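Local coordinates for protein zinc chaperone AztD (Citrobacter koseri, PDB 6CMK) that acts as a periplasmic zinc chaperone, passing a zinc ion directly to the solute-binding protein AztC of the AztABCD zinc transport system, at residues P277-L282 with L293-T298; S221-A226 with G267-I272; P67-R72 with P392-A397. All blocks are in the same frame, centred on the assembly; numbering follows the deposited sequence.

Contact 1: P277-L282 with L293-T298; sequences PDRIIL and LIQLPT
Arg279 and Gln295 meet across two antiparallel strands: NE of Arg279, partway along the side chain, donates to OE1 of Gln295 over 2.9 Å. The oxygen sits at the edge of the guanidinium, near its plane, while guanidinium and amide are turned 56° against each other. Gln295 starts with CG anti to the backbone N (chi1 176°), and a bend at chi2 of 70° folds CD back. Its other amide atom, NE2, donates to O of Leu296 at 3.1 Å, nearly straight and in the amide plane, so both ends of the amide are used and its flip is settled. Long, flexible polar chains suit this partly exposed face, where the methyl CD1 of Leu293 rests on CB of Arg279 and, 4.0 Å away, on CG2 of Ile281. On the other face Ile280, Leu282 and Ile294 meet through apolar atoms. Ile280 and Ile294 lie side by side and point the same way, CG1 of Ile280 being 3.8 Å from CB of Ile294; CD1 of Leu282 meets CD1 of Ile294 at 3.5 Å. Branched aliphatic residues fit here because Val315, Phe303 and Ile332 of the next sheet pack against this side. The backbone fixes the register: Ile280 and Ile294 form a hydrogen-bonded pair, N of Ile280 to O of Ile294 at 3.0 Å, with the reciprocal bond alongside, and N of Leu296 reaches O of Asp278 at 2.8 Å beyond the strand end. This is the outer beta hairpin of a propeller blade, its third and outermost strands, with one face packed on the following blade.

Contact 2: S221-A226 with G267-I272; sequences SGDTFA and GMQYFI
Ala226 and Phe271 make the apolar half of this contact: CB of Ala226 stands over the centre of the Phe271 ring, 3.6 Å from the centroid, a CH-pi contact for which a methyl is small enough. At the ring edge, in its plane, lies O of Thr224, 3.5 Å from CZ of Phe271. The polar half belongs largely to Gln269, whose chain, extended beyond CG, brings one NE2 to two acceptors, O of Ser221 at 3.0 Å and OD1 of Asp223 at 2.9 Å. A water joins OE1 of Gln269 to the same OD1. Ser221 places OG anti to its backbone N (chi1 -176°), where it accepts from N of Tyr270 at 3.1 Å. Behind these stands a type II' turn from Ser221 to Thr224; Gly222 has positive phi, and any CB would run into NE2 of Gln269. Thr224 OG1 donates to Asp223 OD1 from the face opposite Gln269 NE2, which steadies the carboxylate, and Ser221 OG is also hydrogen-bonded to O of Gly265. Farther out, Leu235 backs both Ala226 and Phe271, and Leu296 and Pro297 of the second subunit pack on Asp223 and Gln269 respectively. Such face-to-face packing of successive sheets, with a turn bonded to the neighbouring loop, is characteristic of adjacent beta-propeller blades.

Contact 3: P67-R72 with P392-A397; sequences PANLSR and PFNIVA
Strands 69-72 and 392-397 run side by side in the same direction, their axes only 5° from parallel and 6.4 Å apart at closest approach, and side chains rather than backbone-to-backbone bonds join them. They belong to different blades of the beta propeller: 69-72 begins one sheet, while 392-403, from the C-terminal end of the chain, completes the sheet begun by strand 32-42, the "Velcro" closure of the fold. In the middle of the contact the meeting is apolar. The short beta-branched Val396 brings both methyls to CB of Leu70, with CG1 at 4.1 Å, and that same CG1 lies 3.7 Å from O of Leu70. Ala41 and Phe39 of strand 32-42 pack on Leu70 and Val396 respectively. At one end two asparagines meet, ND2 of Asn69 donating to OD1 of Asn394 over 2.8 Å. The amide planes stand 80° apart, and the donor approaches from above the carbonyl plane of Asn394. This bond lies near a zinc site, the side chain of Asn69 being about 9 Å from that of His169, a high-affinity zinc ligand. Asn394 also shares a classic beta bulge with Phe393, both residues facing Ala41, and its ND2 sits 3.8 Å above the plane of the Phe393 ring, offset toward the rim. Arg72 spans the other end: CG lies between the backbone N and the carbonyl carbon (chi1 59°), the chain bends at chi3, and NH2 is hydrogen-bonded to O of Glu74. NH1 of Arg72 separately donates to O of Ala397 at 3.1 Å, in the carbonyl plane and on a lone pair.

Overall arrangement
Starting from the N terminus, the chain lays down strand 32-42 and then 67-72, the first half of contact 3, whose partner 392-397 arrives only after 319 intervening residues. Contacts 1 and 2 are both nested in that long loop. Contact 2 closes first, bringing 221-226 against 267-272 and joining two successive blades; contact 1 follows in series, closing the short hairpin between 277-282 and 293-298 within the second of these blades. The two touch, since Ile272 packs on Ile280, Ile281 and Leu282 across neighbouring strands 271-274 and 279-283. Contact 3 touches neither, and joins the first and second sheets where the propeller ring is closed.

Contact 1: P277-L282 with L293-T298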
loop_
_atom_site.group_PDB
_atom_site.type_symbol
_atom_site.label_atom_id
_atom_site.label_comp_id
_atom_site.label_asym_id
_atom_site.label_seq_id
_atom_site.Cartn_x
_atom_site.Cartn_y
_atom_site.Cartn_z
ATOM N N PRO B 277 20.011 -10.226 -26.251
ATOM C CA PRO B 277 19.266 -11.454 -25.930
ATOM C C PRO B 277 19.781 -12.208 -24.708
ATOM O O PRO B 277 19.017 -13.005 -24.145
ATOM C CB PRO B 277 19.400 -12.291 -27.213
ATOM C CG PRO B 277 20.569 -11.713 -27.948
ATOM C CD PRO B 277 20.661 -10.274 -27.568
ATOM N N ASP B 278 21.023 -11.972 -24.253
ATOM C CA ASP B 278 21.559 -12.705 -23.107
ATOM C C ASP B 278 22.092 -11.766 -22.026
ATOM O O ASP B 278 22.891 -12.181 -21.184
ATOM C CB ASP B 278 22.651 -13.689 -23.541
ATOM C CG ASP B 278 23.866 -13.000 -24.146
ATOM O OD1 ASP B 278 23.861 -11.763 -24.294
ATOM O OD2 ASP B 278 24.838 -13.712 -24.477
ATOM N N ARG B 279 21.640 -10.521 -22.007
ATOM C CA ARG B 279 22.040 -9.566 -20.984
ATOM C C ARG B 279 20.801 -8.872 -20.441
ATOM O O ARG B 279 19.795 -8.762 -21.137
ATOM C CB ARG B 279 23.004 -8.516 -21.546
ATOM C CG ARG B 279 24.365 -9.056 -21.908
ATOM C CD ARG B 279 25.076 -8.123 -22.867
ATOM N NE ARG B 279 26.508 -8.400 -22.917
ATOM C CZ ARG B 279 27.360 -7.803 -23.743
ATOM N NH1 ARG B 279 28.646 -8.119 -23.704
ATOM N NH2 ARG B 279 26.929 -6.898 -24.612
ATOM N N ILE B 280 20.878 -8.429 -19.186
ATOM C CA ILE B 280 19.867 -7.548 -18.614
ATOM C C ILE B 280 20.579 -6.369 -17.972
ATOM O O ILE B 280 21.768 -6.431 -17.651
ATOM C CB ILE B 280 18.955 -8.252 -17.577
ATOM C CG1 ILE B 280 19.771 -8.847 -16.419
ATOM C CG2 ILE B 280 18.109 -9.318 -18.249
ATOM C CD1 ILE B 280 18.917 -9.486 -15.312
ATOM N N ILE B 281 19.844 -5.270 -17.808
ATOM C CA ILE B 281 20.348 -4.135 -17.048
ATOM C C ILE B 281 19.399 -3.861 -15.897
ATOM O O ILE B 281 18.180 -4.037 -16.000
ATOM C CB ILE B 281 20.543 -2.849 -17.884
ATOM C CG1 ILE B 281 19.302 -2.530 -18.721
ATOM C CG2 ILE B 281 21.796 -2.957 -18.738
ATOM C CD1 ILE B 281 19.294 -1.101 -19.238
ATOM N N LEU B 282 19.989 -3.429 -14.791
ATOM C CA LEU B 282 19.275 -3.000 -13.603
ATOM C C LEU B 282 19.417 -1.491 -13.522
ATOM O O LEU B 282 20.528 -0.966 -13.662
ATOM C CB LEU B 282 19.849 -3.654 -12.350
ATOM C CG LEU B 282 19.609 -5.142 -12.069
ATOM C CD1 LEU B 282 19.997 -6.036 -13.223
ATOM C CD2 LEU B 282 20.417 -5.499 -10.826
ATOM N N LEU B 293 24.952 -3.872 -15.425
ATOM C CA LEU B 293 24.780 -4.934 -16.413
ATOM C C LEU B 293 24.950 -6.297 -15.751
ATOM O O LEU B 293 25.901 -6.506 -14.993
ATOM C CB LEU B 293 25.810 -4.776 -17.531
ATOM C CG LEU B 293 25.805 -5.810 -18.661
ATOM C CD1 LEU B 293 24.706 -5.497 -19.651
ATOM C CD2 LEU B 293 27.166 -5.863 -19.352
ATOM N N ILE B 294 24.044 -7.229 -16.050
ATOM C CA ILE B 294 24.234 -8.634 -15.691
ATOM C C ILE B 294 24.278 -9.459 -16.969
ATOM O O ILE B 294 23.373 -9.373 -17.810
ATOM C CB ILE B 294 23.143 -9.165 -14.745
ATOM C CG1 ILE B 294 23.177 -8.397 -13.426
ATOM C CG2 ILE B 294 23.340 -10.671 -14.509
ATOM C CD1 ILE B 294 22.097 -8.787 -12.457
ATOM N N GLN B 295 25.328 -10.258 -17.105
ATOM C CA GLN B 295 25.482 -11.175 -18.222
ATOM C C GLN B 295 24.874 -12.522 -17.864
ATOM O O GLN B 295 25.232 -13.118 -16.842
ATOM C CB GLN B 295 26.960 -11.341 -18.563
ATOM C CG GLN B 295 27.229 -12.363 -19.659
ATOM C CD GLN B 295 26.752 -11.887 -21.008
ATOM O OE1 GLN B 295 27.192 -10.850 -21.502
ATOM N NE2 GLN B 295 25.853 -12.650 -21.620
ATOM N N LEU B 296 23.944 -13.004 -18.715
ATOM C CA LEU B 296 23.338 -14.298 -18.473
ATOM C C LEU B 296 24.127 -15.384 -19.194
ATOM O O LEU B 296 24.692 -15.139 -20.266
ATOM C CB LEU B 296 21.896 -14.318 -18.963
ATOM C CG LEU B 296 21.022 -13.173 -18.475
ATOM C CD1 LEU B 296 19.700 -13.181 -19.218
ATOM C CD2 LEU B 296 20.813 -13.279 -16.975
ATOM N N PRO B 297 24.174 -16.592 -18.634
ATOM C CA PRO B 297 24.903 -17.669 -19.322
ATOM C C PRO B 297 24.266 -18.082 -20.636
ATOM O O PRO B 297 24.997 -18.444 -21.563
ATOM C CB PRO B 297 24.909 -18.815 -18.299
ATOM C CG PRO B 297 23.881 -18.477 -17.291
ATOM C CD PRO B 297 23.687 -16.995 -17.302
ATOM N N THR B 298 22.939 -18.053 -20.745
ATOM C CA THR B 298 22.247 -18.309 -22.000
ATOM C C THR B 298 21.175 -17.241 -22.176
ATOM O O THR B 298 21.053 -16.314 -21.368
ATOM C CB THR B 298 21.626 -19.714 -22.041
ATOM O OG1 THR B 298 20.714 -19.874 -20.945
ATOM C CG2 THR B 298 22.701 -20.786 -21.955
HETATM O O HOH W 1 24.606 -16.014 -23.560
#

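Contact 2: S221-A226 with G267-I272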
loop_
_atom_site.group_PDB
_atom_site.type_symbol
_atom_site.label_atom_id
_atom_site.label_comp_id
_atom_site.label_asym_id
_atom_site.label_seq_id
_atom_site.Cartn_x
_atom_site.Cartn_y
_atom_site.Cartn_z
ATOM N N SER B 221 7.332 1.404 -11.597
ATOM C CA SER B 221 7.922 1.035 -10.313
ATOM C C SER B 221 7.648 2.184 -9.353
ATOM O O SER B 221 8.242 3.259 -9.479
ATOM C CB SER B 221 9.414 0.766 -10.450
ATOM O OG SER B 221 9.963 0.308 -9.211
ATOM N N GLY B 222 6.765 1.949 -8.393
ATOM C CA GLY B 222 6.370 3.042 -7.514
ATOM C C GLY B 222 5.806 4.184 -8.326
ATOM O O GLY B 222 5.019 3.982 -9.256
ATOM N N ASP B 223 6.216 5.409 -7.984
ATOM C CA ASP B 223 5.658 6.596 -8.625
ATOM C C ASP B 223 6.296 6.922 -9.975
ATOM O O ASP B 223 5.965 7.965 -10.558
ATOM C CB ASP B 223 5.782 7.801 -7.685
ATOM C CG ASP B 223 7.193 8.361 -7.592
ATOM O OD1 ASP B 223 8.185 7.721 -8.016
ATOM O OD2 ASP B 223 7.303 9.490 -7.072
ATOM N N THR B 224 7.151 6.051 -10.510
ATOM C CA THR B 224 7.894 6.330 -11.733
ATOM C C THR B 224 7.549 5.291 -12.788
ATOM O O THR B 224 7.526 4.092 -12.503
ATOM C CB THR B 224 9.404 6.342 -11.461
ATOM O OG1 THR B 224 9.685 7.364 -10.499
ATOM C CG2 THR B 224 10.195 6.640 -12.739
ATOM N N PHE B 225 7.246 5.756 -13.996
ATOM C CA PHE B 225 6.985 4.866 -15.114
ATOM C C PHE B 225 8.092 5.021 -16.145
ATOM O O PHE B 225 8.565 6.130 -16.404
ATOM C CB PHE B 225 5.619 5.152 -15.749
ATOM C CG PHE B 225 5.069 3.987 -16.491
ATOM C CD1 PHE B 225 5.391 3.793 -17.820
ATOM C CD2 PHE B 225 4.257 3.063 -15.852
ATOM C CE1 PHE B 225 4.919 2.707 -18.495
ATOM C CE2 PHE B 225 3.771 1.970 -16.527
ATOM C CZ PHE B 225 4.109 1.791 -17.858
ATOM N N ALA B 226 8.511 3.908 -16.735
ATOM C CA ALA B 226 9.624 3.923 -17.673
ATOM C C ALA B 226 9.202 3.407 -19.043
ATOM O O ALA B 226 8.461 2.431 -19.146
ATOM C CB ALA B 226 10.788 3.083 -17.154
ATOM N N GLY B 267 8.368 -3.383 -4.226
ATOM C CA GLY B 267 8.629 -2.836 -2.908
ATOM C C GLY B 267 9.797 -1.887 -2.851
ATOM O O GLY B 267 9.981 -1.164 -1.872
ATOM N N MET B 268 10.581 -1.873 -3.915
ATOM C CA MET B 268 11.755 -1.041 -4.073
ATOM C C MET B 268 11.677 -0.491 -5.490
ATOM O O MET B 268 11.167 -1.172 -6.380
ATOM C CB MET B 268 13.003 -1.910 -3.834
ATOM C CG MET B 268 14.364 -1.286 -3.990
ATOM S SD MET B 268 15.566 -2.502 -3.373
ATOM C CE MET B 268 15.847 -3.526 -4.811
ATOM N N GLN B 269 12.137 0.746 -5.701
ATOM C CA GLN B 269 12.047 1.363 -7.027
ATOM C C GLN B 269 13.266 1.011 -7.867
ATOM O O GLN B 269 14.385 1.449 -7.571
ATOM C CB GLN B 269 11.892 2.876 -6.928
ATOM C CG GLN B 269 10.522 3.276 -6.450
ATOM C CD GLN B 269 10.282 4.764 -6.578
ATOM O OE1 GLN B 269 10.745 5.551 -5.757
ATOM N NE2 GLN B 269 9.583 5.159 -7.637
ATOM N N TYR B 270 13.039 0.241 -8.935
ATOM C CA TYR B 270 14.066 -0.063 -9.921
ATOM C C TYR B 270 13.379 -0.614 -11.159
ATOM O O TYR B 270 12.216 -1.018 -11.117
ATOM C CB TYR B 270 15.098 -1.078 -9.396
ATOM C CG TYR B 270 14.545 -2.469 -9.164
ATOM C CD1 TYR B 270 14.007 -2.840 -7.934
ATOM C CD2 TYR B 270 14.563 -3.419 -10.176
ATOM C CE1 TYR B 270 13.510 -4.120 -7.722
ATOM C CE2 TYR B 270 14.063 -4.685 -9.975
ATOM C CZ TYR B 270 13.548 -5.039 -8.752
ATOM O OH TYR B 270 13.051 -6.297 -8.569
ATOM N N PHE B 271 14.136 -0.667 -12.256
ATOM C CA PHE B 271 13.696 -1.343 -13.459
ATOM C C PHE B 271 14.740 -2.366 -13.863
ATOM O O PHE B 271 15.932 -2.196 -13.606
ATOM C CB PHE B 271 13.448 -0.346 -14.594
ATOM C CG PHE B 271 12.399 0.656 -14.265
ATOM C CD1 PHE B 271 11.068 0.313 -14.348
ATOM C CD2 PHE B 271 12.744 1.925 -13.831
ATOM C CE1 PHE B 271 10.086 1.220 -14.009
ATOM C CE2 PHE B 271 11.769 2.842 -13.498
ATOM C CZ PHE B 271 10.438 2.492 -13.585
ATOM N N ILE B 272 14.274 -3.454 -14.467
ATOM C CA ILE B 272 15.148 -4.393 -15.153
ATOM C C ILE B 272 14.728 -4.416 -16.611
ATOM O O ILE B 272 13.535 -4.522 -16.921
ATOM C CB ILE B 272 15.090 -5.795 -14.531
ATOM C CG1 ILE B 272 15.584 -5.745 -13.083
ATOM C CG2 ILE B 272 15.962 -6.771 -15.340
ATOM C CD1 ILE B 272 15.440 -7.055 -12.354
HETATM O O HOH W 2 10.906 8.013 -6.269
#

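Contact 3: P67-R72 with P392-A397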
loop_
_atom_site.group_PDB
_atom_site.type_symbol
_atom_site.label_atom_id
_atom_site.label_comp_id
_atom_site.label_asym_id
_atom_site.label_seq_id
_atom_site.Cartn_x
_atom_site.Cartn_y
_atom_site.Cartn_z
ATOM N N PRO B 67 -6.521 -16.843 -27.780
ATOM C CA PRO B 67 -5.456 -16.990 -26.782
ATOM C C PRO B 67 -5.059 -15.631 -26.235
ATOM O O PRO B 67 -4.988 -14.648 -26.972
ATOM C CB PRO B 67 -4.312 -17.643 -27.568
ATOM C CG PRO B 67 -4.954 -18.242 -28.764
ATOM C CD PRO B 67 -6.133 -17.388 -29.090
ATOM N N ALA B 68 -4.786 -15.587 -24.928
ATOM C CA ALA B 68 -4.657 -14.331 -24.211
ATOM C C ALA B 68 -3.259 -14.124 -23.648
ATOM O O ALA B 68 -2.558 -15.078 -23.300
ATOM C CB ALA B 68 -5.655 -14.254 -23.044
ATOM N N ASN B 69 -2.879 -12.850 -23.563
ATOM C CA ASN B 69 -1.844 -12.367 -22.667
ATOM C C ASN B 69 -2.537 -11.798 -21.432
ATOM O O ASN B 69 -3.660 -11.301 -21.513
ATOM C CB ASN B 69 -0.977 -11.293 -23.343
ATOM C CG ASN B 69 -0.192 -11.822 -24.547
ATOM O OD1 ASN B 69 0.137 -11.060 -25.459
ATOM N ND2 ASN B 69 0.108 -13.119 -24.557
ATOM N N LEU B 70 -1.886 -11.894 -20.278
ATOM C CA LEU B 70 -2.546 -11.567 -19.021
ATOM C C LEU B 70 -1.839 -10.433 -18.300
ATOM O O LEU B 70 -0.605 -10.371 -18.268
ATOM C CB LEU B 70 -2.616 -12.793 -18.089
ATOM C CG LEU B 70 -3.429 -13.981 -18.605
ATOM C CD1 LEU B 70 -3.326 -15.164 -17.667
ATOM C CD2 LEU B 70 -4.880 -13.601 -18.777
ATOM N N SER B 71 -2.642 -9.550 -17.703
ATOM C CA SER B 71 -2.148 -8.489 -16.841
ATOM C C SER B 71 -3.047 -8.384 -15.619
ATOM O O SER B 71 -4.266 -8.564 -15.708
ATOM C CB SER B 71 -2.112 -7.130 -17.555
ATOM O OG SER B 71 -1.164 -7.103 -18.605
ATOM N N ARG B 72 -2.442 -8.065 -14.480
ATOM C CA ARG B 72 -3.189 -7.804 -13.261
ATOM C C ARG B 72 -3.177 -6.317 -12.955
ATOM O O ARG B 72 -2.265 -5.589 -13.345
ATOM C CB ARG B 72 -2.612 -8.563 -12.058
ATOM C CG ARG B 72 -1.161 -8.238 -11.732
ATOM C CD ARG B 72 -0.793 -8.652 -10.309
ATOM N NE ARG B 72 -1.330 -7.726 -9.308
ATOM C CZ ARG B 72 -1.220 -7.909 -7.995
ATOM N NH1 ARG B 72 -0.607 -8.983 -7.515
ATOM N NH2 ARG B 72 -1.715 -7.015 -7.152
ATOM N N PRO B 392 -0.071 -24.584 -20.687
ATOM C CA PRO B 392 -0.097 -23.418 -19.799
ATOM C C PRO B 392 1.077 -22.511 -20.115
ATOM O O PRO B 392 2.226 -22.954 -20.177
ATOM C CB PRO B 392 0.001 -24.033 -18.400
ATOM C CG PRO B 392 0.618 -25.378 -18.613
ATOM C CD PRO B 392 0.140 -25.844 -19.950
ATOM N N PHE B 393 0.774 -21.238 -20.345
ATOM C CA PHE B 393 1.748 -20.319 -20.917
ATOM C C PHE B 393 1.867 -19.056 -20.068
ATOM O O PHE B 393 2.663 -19.018 -19.124
ATOM C CB PHE B 393 1.337 -20.029 -22.367
ATOM C CG PHE B 393 2.267 -19.129 -23.114
ATOM C CD1 PHE B 393 3.636 -19.250 -22.993
ATOM C CD2 PHE B 393 1.759 -18.183 -23.982
ATOM C CE1 PHE B 393 4.487 -18.414 -23.698
ATOM C CE2 PHE B 393 2.597 -17.354 -24.688
ATOM C CZ PHE B 393 3.960 -17.465 -24.551
ATOM N N ASN B 394 1.084 -18.024 -20.369
ATOM C CA ASN B 394 1.149 -16.786 -19.601
ATOM C C ASN B 394 0.522 -16.957 -18.223
ATOM O O ASN B 394 -0.482 -17.649 -18.055
ATOM C CB ASN B 394 0.437 -15.651 -20.339
ATOM C CG ASN B 394 1.123 -15.274 -21.633
ATOM O OD1 ASN B 394 0.482 -15.141 -22.683
ATOM N ND2 ASN B 394 2.429 -15.106 -21.573
ATOM N N ILE B 395 1.107 -16.293 -17.231
ATOM C CA ILE B 395 0.668 -16.483 -15.856
ATOM C C ILE B 395 0.829 -15.178 -15.085
ATOM O O ILE B 395 1.828 -14.464 -15.226
ATOM C CB ILE B 395 1.439 -17.655 -15.199
ATOM C CG1 ILE B 395 0.974 -17.873 -13.759
ATOM C CG2 ILE B 395 2.947 -17.416 -15.243
ATOM C CD1 ILE B 395 1.503 -19.174 -13.167
ATOM N N VAL B 396 -0.183 -14.856 -14.281
ATOM C CA VAL B 396 -0.088 -13.786 -13.293
ATOM C C VAL B 396 -0.699 -14.296 -11.995
ATOM O O VAL B 396 -1.474 -15.254 -11.978
ATOM C CB VAL B 396 -0.769 -12.467 -13.733
ATOM C CG1 VAL B 396 -0.077 -11.894 -14.974
ATOM C CG2 VAL B 396 -2.270 -12.669 -13.967
ATOM N N ALA B 397 -0.327 -13.644 -10.894
ATOM C CA ALA B 397 -0.758 -14.038 -9.557
ATOM C C ALA B 397 -1.198 -12.814 -8.766
ATOM O O ALA B 397 -0.584 -11.752 -8.872
ATOM C CB ALA B 397 0.371 -14.732 -8.787
#